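PDB 5K8J: ribonuclease VapC from Caulobacter crescentus, which probably acts as the magnesium-dependent RNA-cleaving toxin of a toxin-antitoxin pair, held in check by its VapB partner. Local coordinates for residues 2-14 and 98-112. Numbering follows the deposited sequence.
Sequences AYVLDTNVAIHLR and IAAQALAHRATFVTF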
loop_
_atom_site.group_PDB
_atom_site.type_symbol
_atom_site.label_atom_id
_atom_site.label_comp_id
_atom_site.label_asym_id
_atom_site.label_seq_id
_atom_site.Cartn_x
_atom_site.Cartn_y
_atom_site.Cartn_z
ATOM N N ALA B 2 16.956 -13.882 8.699
ATOM C CA ALA B 2 17.549 -13.669 7.375
ATOM C C ALA B 2 18.503 -12.477 7.355
ATOM O O ALA B 2 18.409 -11.580 8.184
ATOM C CB ALA B 2 16.472 -13.478 6.334
ATOM N N TYR B 3 19.413 -12.499 6.379
ATOM C CA TYR B 3 20.463 -11.497 6.224
ATOM C C TYR B 3 20.440 -10.990 4.796
ATOM O O TYR B 3 20.286 -11.776 3.859
ATOM C CB TYR B 3 21.856 -12.084 6.531
ATOM C CG TYR B 3 21.939 -12.610 7.943
ATOM C CD1 TYR B 3 22.260 -11.769 8.987
ATOM C CD2 TYR B 3 21.650 -13.934 8.222
ATOM C CE1 TYR B 3 22.313 -12.236 10.276
ATOM C CE2 TYR B 3 21.700 -14.416 9.514
ATOM C CZ TYR B 3 22.037 -13.559 10.537
ATOM O OH TYR B 3 22.073 -13.996 11.848
ATOM N N VAL B 4 20.588 -9.681 4.637
ATOM C CA VAL B 4 20.879 -9.068 3.336
ATOM C C VAL B 4 22.343 -8.664 3.321
ATOM O O VAL B 4 22.792 -7.926 4.207
ATOM C CB VAL B 4 19.986 -7.846 3.093
ATOM C CG1 VAL B 4 20.388 -7.131 1.797
ATOM C CG2 VAL B 4 18.532 -8.255 3.010
ATOM N N LEU B 5 23.103 -9.130 2.321
ATOM C CA LEU B 5 24.509 -8.787 2.213
ATOM C C LEU B 5 24.646 -7.451 1.512
ATOM O O LEU B 5 24.082 -7.259 0.431
ATOM C CB LEU B 5 25.274 -9.843 1.405
ATOM C CG LEU B 5 25.237 -11.263 1.956
ATOM C CD1 LEU B 5 26.207 -12.204 1.156
ATOM C CD2 LEU B 5 25.619 -11.299 3.428
ATOM N N ASP B 6 25.421 -6.541 2.093
ATOM C CA ASP B 6 25.724 -5.313 1.366
ATOM C C ASP B 6 26.536 -5.643 0.116
ATOM O O ASP B 6 27.200 -6.678 0.016
ATOM C CB ASP B 6 26.484 -4.329 2.258
ATOM C CG ASP B 6 26.410 -2.861 1.756
ATOM O OD1 ASP B 6 25.731 -2.580 0.721
ATOM O OD2 ASP B 6 27.032 -2.005 2.442
ATOM N N THR B 7 26.504 -4.730 -0.844
ATOM C CA THR B 7 27.192 -5.014 -2.111
ATOM C C THR B 7 28.668 -5.346 -1.909
ATOM O O THR B 7 29.208 -6.242 -2.576
ATOM C CB THR B 7 27.044 -3.825 -3.049
ATOM O OG1 THR B 7 25.653 -3.620 -3.287
ATOM C CG2 THR B 7 27.778 -4.062 -4.354
ATOM N N ASN B 8 29.354 -4.594 -1.039
ATOM C CA ASN B 8 30.789 -4.795 -0.839
ATOM C C ASN B 8 31.054 -6.218 -0.388
ATOM O O ASN B 8 32.016 -6.856 -0.825
ATOM C CB ASN B 8 31.312 -3.811 0.207
ATOM C CG ASN B 8 30.356 -3.716 1.465
ATOM O OD1 ASN B 8 29.680 -4.682 1.797
ATOM N ND2 ASN B 8 30.307 -2.566 2.129
ATOM N N VAL B 9 30.204 -6.732 0.506
ATOM C CA VAL B 9 30.346 -8.108 0.977
ATOM C C VAL B 9 30.195 -9.078 -0.191
ATOM O O VAL B 9 30.971 -10.036 -0.330
ATOM C CB VAL B 9 29.321 -8.408 2.095
ATOM C CG1 VAL B 9 29.409 -9.864 2.547
ATOM C CG2 VAL B 9 29.536 -7.483 3.290
ATOM N N ALA B 10 29.170 -8.862 -1.030
ATOM C CA ALA B 10 28.961 -9.728 -2.180
ATOM C C ALA B 10 30.118 -9.644 -3.167
ATOM O O ALA B 10 30.470 -10.649 -3.793
ATOM C CB ALA B 10 27.648 -9.379 -2.865
ATOM N N ILE B 11 30.676 -8.452 -3.372
ATOM C CA ILE B 11 31.867 -8.318 -4.219
ATOM C C ILE B 11 33.019 -9.168 -3.682
ATOM O O ILE B 11 33.730 -9.842 -4.446
ATOM C CB ILE B 11 32.276 -6.834 -4.361
ATOM C CG1 ILE B 11 31.323 -6.103 -5.279
ATOM C CG2 ILE B 11 33.731 -6.700 -4.915
ATOM C CD1 ILE B 11 31.489 -4.607 -5.281
ATOM N N HIS B 12 33.256 -9.123 -2.373
ATOM C CA HIS B 12 34.344 -9.905 -1.800
ATOM C C HIS B 12 34.103 -11.395 -1.962
ATOM O O HIS B 12 35.050 -12.168 -2.170
ATOM C CB HIS B 12 34.515 -9.504 -0.331
ATOM C CG HIS B 12 35.258 -8.207 -0.167
ATOM N ND1 HIS B 12 36.468 -8.127 0.495
ATOM C CD2 HIS B 12 35.011 -6.963 -0.645
ATOM C CE1 HIS B 12 36.913 -6.883 0.445
ATOM N NE2 HIS B 12 36.050 -6.157 -0.244
ATOM N N LEU B 13 32.843 -11.811 -1.927
ATOM C CA LEU B 13 32.499 -13.195 -2.227
ATOM C C LEU B 13 32.796 -13.519 -3.695
ATOM O O LEU B 13 33.532 -14.470 -4.000
ATOM C CB LEU B 13 31.022 -13.416 -1.859
ATOM C CG LEU B 13 30.399 -14.801 -1.796
ATOM C CD1 LEU B 13 31.238 -15.728 -0.918
ATOM C CD2 LEU B 13 28.994 -14.684 -1.242
ATOM N N ARG B 14 32.320 -12.682 -4.619
ATOM C CA ARG B 14 32.568 -12.908 -6.046
ATOM C C ARG B 14 34.061 -12.968 -6.361
ATOM O O ARG B 14 34.500 -13.778 -7.196
ATOM C CB ARG B 14 31.922 -11.803 -6.878
ATOM C CG ARG B 14 32.057 -12.043 -8.412
ATOM C CD ARG B 14 31.887 -10.772 -9.288
ATOM N NE ARG B 14 32.909 -9.776 -8.951
ATOM C CZ ARG B 14 32.759 -8.460 -9.045
ATOM N NH1 ARG B 14 31.637 -7.924 -9.503
ATOM N NH2 ARG B 14 33.747 -7.658 -8.667
ATOM N N ILE B 98 19.136 -0.493 -0.480
ATOM C CA ILE B 98 19.346 -1.868 -0.040
ATOM C C ILE B 98 18.881 -2.042 1.409
ATOM O O ILE B 98 18.221 -3.036 1.762
ATOM C CB ILE B 98 20.814 -2.272 -0.244
ATOM C CG1 ILE B 98 21.188 -2.110 -1.729
ATOM C CG2 ILE B 98 20.999 -3.730 0.227
ATOM C CD1 ILE B 98 22.629 -2.365 -2.035
ATOM N N ALA B 99 19.198 -1.079 2.268
ATOM C CA ALA B 99 18.694 -1.134 3.634
ATOM C C ALA B 99 17.171 -1.161 3.679
ATOM O O ALA B 99 16.576 -1.854 4.514
ATOM C CB ALA B 99 19.222 0.059 4.433
ATOM N N ALA B 100 16.516 -0.413 2.783
ATOM C CA ALA B 100 15.054 -0.410 2.706
ATOM C C ALA B 100 14.504 -1.799 2.397
ATOM O O ALA B 100 13.450 -2.195 2.898
ATOM C CB ALA B 100 14.603 0.600 1.639
ATOM N N GLN B 101 15.207 -2.558 1.566
ATOM C CA GLN B 101 14.756 -3.903 1.268
ATOM C C GLN B 101 14.909 -4.807 2.482
ATOM O O GLN B 101 14.058 -5.654 2.742
ATOM C CB GLN B 101 15.574 -4.460 0.121
ATOM C CG GLN B 101 15.334 -3.711 -1.170
ATOM C CD GLN B 101 16.206 -4.245 -2.270
ATOM O OE1 GLN B 101 17.362 -3.886 -2.352
ATOM N NE2 GLN B 101 15.655 -5.103 -3.132
ATOM N N ALA B 102 16.015 -4.655 3.195
ATOM C CA ALA B 102 16.198 -5.401 4.433
ATOM C C ALA B 102 15.093 -5.087 5.431
ATOM O O ALA B 102 14.541 -5.989 6.075
ATOM C CB ALA B 102 17.572 -5.060 5.011
ATOM N N LEU B 103 14.763 -3.809 5.594
ATOM C CA LEU B 103 13.662 -3.435 6.476
ATOM C C LEU B 103 12.355 -4.071 6.052
ATOM O O LEU B 103 11.623 -4.613 6.882
ATOM C CB LEU B 103 13.509 -1.917 6.515
ATOM C CG LEU B 103 14.623 -1.188 7.276
ATOM C CD1 LEU B 103 14.754 0.264 6.845
ATOM C CD2 LEU B 103 14.337 -1.235 8.738
ATOM N N ALA B 104 12.021 -3.983 4.771
ATOM C CA ALA B 104 10.751 -4.543 4.306
ATOM C C ALA B 104 10.664 -6.041 4.540
ATOM O O ALA B 104 9.578 -6.576 4.772
ATOM C CB ALA B 104 10.601 -4.243 2.826
ATOM N N HIS B 105 11.797 -6.742 4.459
ATOM C CA HIS B 105 11.829 -8.180 4.655
ATOM C C HIS B 105 12.327 -8.591 6.032
ATOM O O HIS B 105 12.606 -9.782 6.248
ATOM C CB HIS B 105 12.658 -8.825 3.542
ATOM C CG HIS B 105 11.916 -8.815 2.241
ATOM N ND1 HIS B 105 11.097 -9.849 1.840
ATOM C CD2 HIS B 105 11.784 -7.847 1.313
ATOM C CE1 HIS B 105 10.509 -9.525 0.704
ATOM N NE2 HIS B 105 10.890 -8.307 0.371
ATOM N N ARG B 106 12.373 -7.656 6.984
ATOM C CA ARG B 106 12.666 -7.969 8.382
ATOM C C ARG B 106 13.964 -8.761 8.484
ATOM O O ARG B 106 14.063 -9.753 9.227
ATOM C CB ARG B 106 11.504 -8.729 9.032
ATOM C CG ARG B 106 10.165 -7.993 8.996
ATOM C CD ARG B 106 10.247 -6.599 9.576
ATOM N NE ARG B 106 8.929 -6.018 9.891
ATOM C CZ ARG B 106 8.216 -5.229 9.085
ATOM N NH1 ARG B 106 8.653 -4.913 7.868
ATOM N NH2 ARG B 106 7.039 -4.752 9.501
ATOM N N ALA B 107 14.971 -8.312 7.729
ATOM C CA ALA B 107 16.255 -8.997 7.633
ATOM C C ALA B 107 17.359 -8.128 8.220
ATOM O O ALA B 107 17.282 -6.895 8.177
ATOM C CB ALA B 107 16.585 -9.315 6.174
ATOM N N THR B 108 18.395 -8.778 8.745
ATOM C CA THR B 108 19.568 -8.073 9.243
ATOM C C THR B 108 20.508 -7.741 8.096
ATOM O O THR B 108 20.737 -8.562 7.202
ATOM C CB THR B 108 20.246 -8.931 10.297
ATOM O OG1 THR B 108 19.359 -9.069 11.419
ATOM C CG2 THR B 108 21.576 -8.337 10.784
ATOM N N PHE B 109 20.999 -6.504 8.101
ATOM C CA PHE B 109 21.868 -5.960 7.059
ATOM C C PHE B 109 23.329 -6.128 7.472
ATOM O O PHE B 109 23.743 -5.668 8.550
ATOM C CB PHE B 109 21.522 -4.493 6.806
ATOM C CG PHE B 109 22.257 -3.885 5.661
ATOM C CD1 PHE B 109 23.264 -2.986 5.890
ATOM C CD2 PHE B 109 21.968 -4.237 4.361
ATOM C CE1 PHE B 109 23.958 -2.431 4.834
ATOM C CE2 PHE B 109 22.664 -3.664 3.305
ATOM C CZ PHE B 109 23.638 -2.769 3.541
ATOM N N VAL B 110 24.115 -6.783 6.616
ATOM C CA VAL B 110 25.511 -7.121 6.885
ATOM C C VAL B 110 26.408 -6.263 6.000
ATOM O O VAL B 110 26.274 -6.288 4.766
ATOM C CB VAL B 110 25.770 -8.601 6.594
ATOM C CG1 VAL B 110 27.214 -8.940 6.852
ATOM C CG2 VAL B 110 24.862 -9.465 7.442
ATOM N N THR B 111 27.306 -5.508 6.614
ATOM C CA THR B 111 28.024 -4.484 5.865
ATOM C C THR B 111 29.405 -4.219 6.442
ATOM O O THR B 111 29.668 -4.395 7.640
ATOM C CB THR B 111 27.227 -3.169 5.799
ATOM O OG1 THR B 111 27.964 -2.190 5.047
ATOM C CG2 THR B 111 26.981 -2.613 7.160
ATOM N N PHE B 112 30.318 -3.822 5.551
ATOM C CA PHE B 112 31.596 -3.277 5.988
ATOM C C PHE B 112 31.536 -1.796 6.339
ATOM O O PHE B 112 32.532 -1.255 6.826
ATOM C CB PHE B 112 32.643 -3.399 4.877
ATOM C CG PHE B 112 32.930 -4.790 4.426
ATOM C CD1 PHE B 112 33.054 -5.828 5.317
ATOM C CD2 PHE B 112 33.152 -5.030 3.082
ATOM C CE1 PHE B 112 33.349 -7.116 4.859
ATOM C CE2 PHE B 112 33.440 -6.300 2.625
ATOM C CZ PHE B 112 33.530 -7.340 3.508
HETATM O O HOH W 1 14.505 -12.682 9.387
#
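Tyr3, Val4 and Leu5 pair in parallel with Thr108, Phe109 and Val110, the strand axes 4.6 Å apart at closest approach and 31° from parallel, and four backbone hydrogen bonds alternate between the strands: Thr108 N to Ala2 O, Val4 N to Thr108 O, Val110 N to Val4 O and Asp6 N to Val110 O. Val4 packs on the face that carries helix 93-104: CG1 meets Ile98 CG2 at 3.8 Å, while CG2 is 3.9 Å from Ala102 CB of the helix and from Ala107 CB of the link after it. Tyr3 lies on the other face, its CD1 3.8 Å from Val110 CG2. At the C-terminal end of strand 108-111, Thr111 OG1, placed anti to its own backbone N (chi1 -180°), donates to the anti lone pair of Asp6 OD2 at 2.8 Å. Phe109 CZ approaches Asp6 CG obliquely, ring and carboxylate planes 51° apart. Thr7 N bonds Asp6 OD1 from above the carboxylate plane; these three neighbours probably restrict its rotation. Farther along, Val9 CG2 sits over a face of the Phe112 ring, whose edge meets the face of His12 in a T-shaped pair. Central strand 3-5 and its neighbour 108-111 in the parallel PIN-domain sheet deliver Asp6 beside Asp95, consistent with the acidic magnesium site predicted for this nuclease.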